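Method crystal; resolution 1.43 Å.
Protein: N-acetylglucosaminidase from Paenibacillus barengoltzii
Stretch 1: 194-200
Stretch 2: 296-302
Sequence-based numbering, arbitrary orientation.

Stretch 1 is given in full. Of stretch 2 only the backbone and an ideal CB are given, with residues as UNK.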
# COMPACT_ATOMS: atom_id res chain seq x y z
N LEU A 194 6.56 -8.20 0.29
CA LEU A 194 5.62 -9.14 -0.30
C LEU A 194 5.83 -9.17 -1.81
O LEU A 194 5.89 -8.12 -2.45
CB LEU A 194 4.18 -8.69 -0.02
CG LEU A 194 3.16 -9.77 -0.38
CD1 LEU A 194 3.23 -10.92 0.62
CD2 LEU A 194 1.76 -9.17 -0.39
N THR A 195 5.93 -10.37 -2.38
CA THR A 195 6.08 -10.46 -3.82
C THR A 195 4.78 -10.09 -4.53
O THR A 195 3.68 -10.18 -3.97
CB THR A 195 6.50 -11.87 -4.26
OG1 THR A 195 5.45 -12.80 -3.99
CG2 THR A 195 7.76 -12.32 -3.53
N GLY A 196 4.93 -9.66 -5.77
CA GLY A 196 3.79 -9.37 -6.61
C GLY A 196 4.27 -8.81 -7.93
O GLY A 196 5.46 -8.74 -8.20
N HIS A 197 3.30 -8.40 -8.74
CA HIS A 197 3.62 -7.91 -10.08
C HIS A 197 3.98 -6.44 -10.03
O HIS A 197 3.22 -5.63 -9.49
CB HIS A 197 2.38 -8.08 -10.95
CG HIS A 197 1.89 -9.49 -11.05
ND1 HIS A 197 2.68 -10.52 -11.50
CD2 HIS A 197 0.69 -10.04 -10.73
CE1 HIS A 197 1.99 -11.65 -11.47
NE2 HIS A 197 0.78 -11.39 -11.01
N HIS A 198 5.10 -6.06 -10.65
CA HIS A 198 5.52 -4.67 -10.57
C HIS A 198 4.91 -3.79 -11.65
O HIS A 198 4.91 -2.56 -11.50
CB HIS A 198 7.06 -4.56 -10.48
CG HIS A 198 7.78 -4.42 -11.79
ND1 HIS A 198 8.16 -3.19 -12.29
CD2 HIS A 198 8.28 -5.35 -12.64
CE1 HIS A 198 8.82 -3.37 -13.42
NE2 HIS A 198 8.91 -4.67 -13.66
N THR A 199 4.37 -4.39 -12.71
CA THR A 199 3.89 -3.63 -13.85
C THR A 199 2.61 -4.27 -14.41
O THR A 199 2.40 -4.34 -15.62
CB THR A 199 5.03 -3.40 -14.85
OG1 THR A 199 4.63 -2.47 -15.86
CG2 THR A 199 5.54 -4.70 -15.47
N ASN A 200 1.73 -4.69 -13.51
CA ASN A 200 0.56 -5.48 -13.88
C ASN A 200 -0.58 -4.63 -14.44
O ASN A 200 -0.95 -3.59 -13.87
CB ASN A 200 0.03 -6.25 -12.66
CG ASN A 200 -0.23 -5.36 -11.43
OD1 ASN A 200 0.61 -4.52 -11.06
ND2 ASN A 200 -1.38 -5.58 -10.78
N UNK A 296 13.42 -17.78 -5.82
CA UNK A 296 13.58 -16.43 -6.35
C UNK A 296 12.40 -16.11 -7.26
O UNK A 296 12.13 -16.86 -8.20
CB UNK A 296 14.90 -16.29 -7.10
N UNK A 297 11.71 -15.01 -6.97
CA UNK A 297 10.52 -14.59 -7.71
C UNK A 297 10.85 -13.36 -8.54
O UNK A 297 11.40 -12.39 -8.01
CB UNK A 297 9.35 -14.30 -6.76
N UNK A 298 10.46 -13.38 -9.82
CA UNK A 298 10.78 -12.32 -10.77
C UNK A 298 9.51 -11.87 -11.48
O UNK A 298 8.81 -12.69 -12.08
CB UNK A 298 11.83 -12.79 -11.78
N UNK A 299 9.22 -10.57 -11.43
CA UNK A 299 8.08 -9.98 -12.11
C UNK A 299 8.57 -9.15 -13.29
O UNK A 299 9.53 -8.39 -13.15
CB UNK A 299 7.25 -9.12 -11.15
N UNK A 300 7.89 -9.24 -14.43
CA UNK A 300 8.37 -8.52 -15.62
C UNK A 300 7.21 -8.31 -16.59
O UNK A 300 6.10 -8.77 -16.36
CB UNK A 300 9.51 -9.28 -16.30
N UNK A 301 7.51 -7.58 -17.68
CA UNK A 301 6.62 -7.40 -18.83
C UNK A 301 7.19 -8.20 -20.00
O UNK A 301 8.41 -8.29 -20.17
CB UNK A 301 6.47 -5.92 -19.19
N UNK A 302 6.30 -8.79 -20.80
CA UNK A 302 6.77 -9.43 -22.03
C UNK A 302 5.89 -9.04 -23.21
O UNK A 302 5.05 -8.15 -23.08
CB UNK A 302 6.79 -10.95 -21.87

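The two stretches run side by side in nearly the same direction, so the positions of stretch 2 can be read in turn against stretch 1.

At position 296 the backbone is extended and nothing of stretch 1 lies within 5.5 Å of the ideal CB, so stretch 1 leaves the choice open. The residue is Thr-296, which makes no contact here.

Position 297 has its CB directed toward stretch 1, 4.1 Å from Thr-195 CG2. The neighbouring surface consists of the side chain of Thr-195 and the backbone of Gly-196, whose carbonyl oxygen faces this position. A leucine, a methionine or an aromatic residue would suit. The residue is Phe-297, with chi1 t. Its ring lies flat beneath Thr-195, whose CB sits over one face, 4.0 Å from the ring centroid and 20° off the normal, a CH-pi contact. The ring edge meets the glycine carbonyl, with CE1 of Phe-297 3.5 Å from Gly-196 O.

In an extended strand the next side chain turns to the other side. At 298 CB points away, and many residues would serve, beta-branched ones being at ease with phi/psi of -130/125. The residue is Ile-298, and it does not touch stretch 1.

Position 299 again points toward stretch 1, at its closest backbone approach: its CA is 5.3 Å from that of His-197. The ideal CB lies 3.5 Å from Gly-196 O and 3.8 Å from His-198 N, which leaves little room but offers a backbone donor. A small residue fits, alanine by size alone, serine or perhaps threonine if the amide is to be answered. The residue is Ser-299. With chi1 t, its OG accepts a hydrogen bond from His-198 N at 2.8 Å, with a nearly straight N-H...O angle of 167°. The same OG is 2.7 Å from the O of a water that also hydrogen-bonds His-197 ND1 at 2.8 Å, so the hydroxyl links backbone and imidazole.

At 300 CB points away, 5.4 Å from His-198 NE2, and a large side chain can leave without meeting stretch 1. The residue is Tyr-300; its backbone N lies 4.3 Å from His-198 CD2, near the plane of that ring.

Position 301 points sideways, with its CB 4.0 Å from Thr-199 CG2 and a hydroxyl nearby. Small or polar residues, such as serine, asparagine or aspartate, are plausible. The residue is Asp-301, whose carboxylate bends nearer: OD2 comes within 3.6 Å of Thr-199 OG1.

Position 302 is out of reach of stretch 1, which leaves the choice open; if a helix follows, a short polar residue such as serine, threonine, asparagine or aspartate would suit. The residue is Asp-302, at the N-cap, its side chain capping a backbone N just past the stretch.

Stretch 2, residues 296-302: TFISYDD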
# COMPACT_ATOMS: atom_id res chain seq x y z
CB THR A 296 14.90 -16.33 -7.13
OG1 THR A 296 16.00 -16.64 -6.26
CG2 THR A 296 15.10 -14.93 -7.70
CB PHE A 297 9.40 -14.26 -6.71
CG PHE A 297 8.15 -13.74 -7.36
CD1 PHE A 297 8.00 -12.39 -7.64
CD2 PHE A 297 7.12 -14.60 -7.67
CE1 PHE A 297 6.84 -11.92 -8.24
CE2 PHE A 297 5.98 -14.13 -8.26
CZ PHE A 297 5.83 -12.80 -8.55
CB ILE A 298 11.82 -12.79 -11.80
CG1 ILE A 298 13.15 -13.10 -11.09
CG2 ILE A 298 12.01 -11.75 -12.90
CD1 ILE A 298 14.22 -13.78 -11.96
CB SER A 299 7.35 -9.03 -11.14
OG SER A 299 6.45 -8.21 -11.84
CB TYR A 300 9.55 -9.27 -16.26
CG TYR A 300 9.22 -10.60 -16.92
CD1 TYR A 300 8.78 -11.68 -16.17
CD2 TYR A 300 9.37 -10.77 -18.29
CE1 TYR A 300 8.49 -12.90 -16.76
CE2 TYR A 300 9.08 -12.00 -18.90
CZ TYR A 300 8.64 -13.05 -18.12
OH TYR A 300 8.35 -14.27 -18.71
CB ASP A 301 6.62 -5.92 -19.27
CG ASP A 301 5.30 -5.19 -19.01
OD1 ASP A 301 4.25 -5.83 -18.78
OD2 ASP A 301 5.31 -3.93 -19.05
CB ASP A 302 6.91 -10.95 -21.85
CG ASP A 302 5.58 -11.67 -21.64
OD1 ASP A 302 4.51 -11.03 -21.69
OD2 ASP A 302 5.60 -12.90 -21.44
O HOH W 1 4.73 -9.71 -13.19
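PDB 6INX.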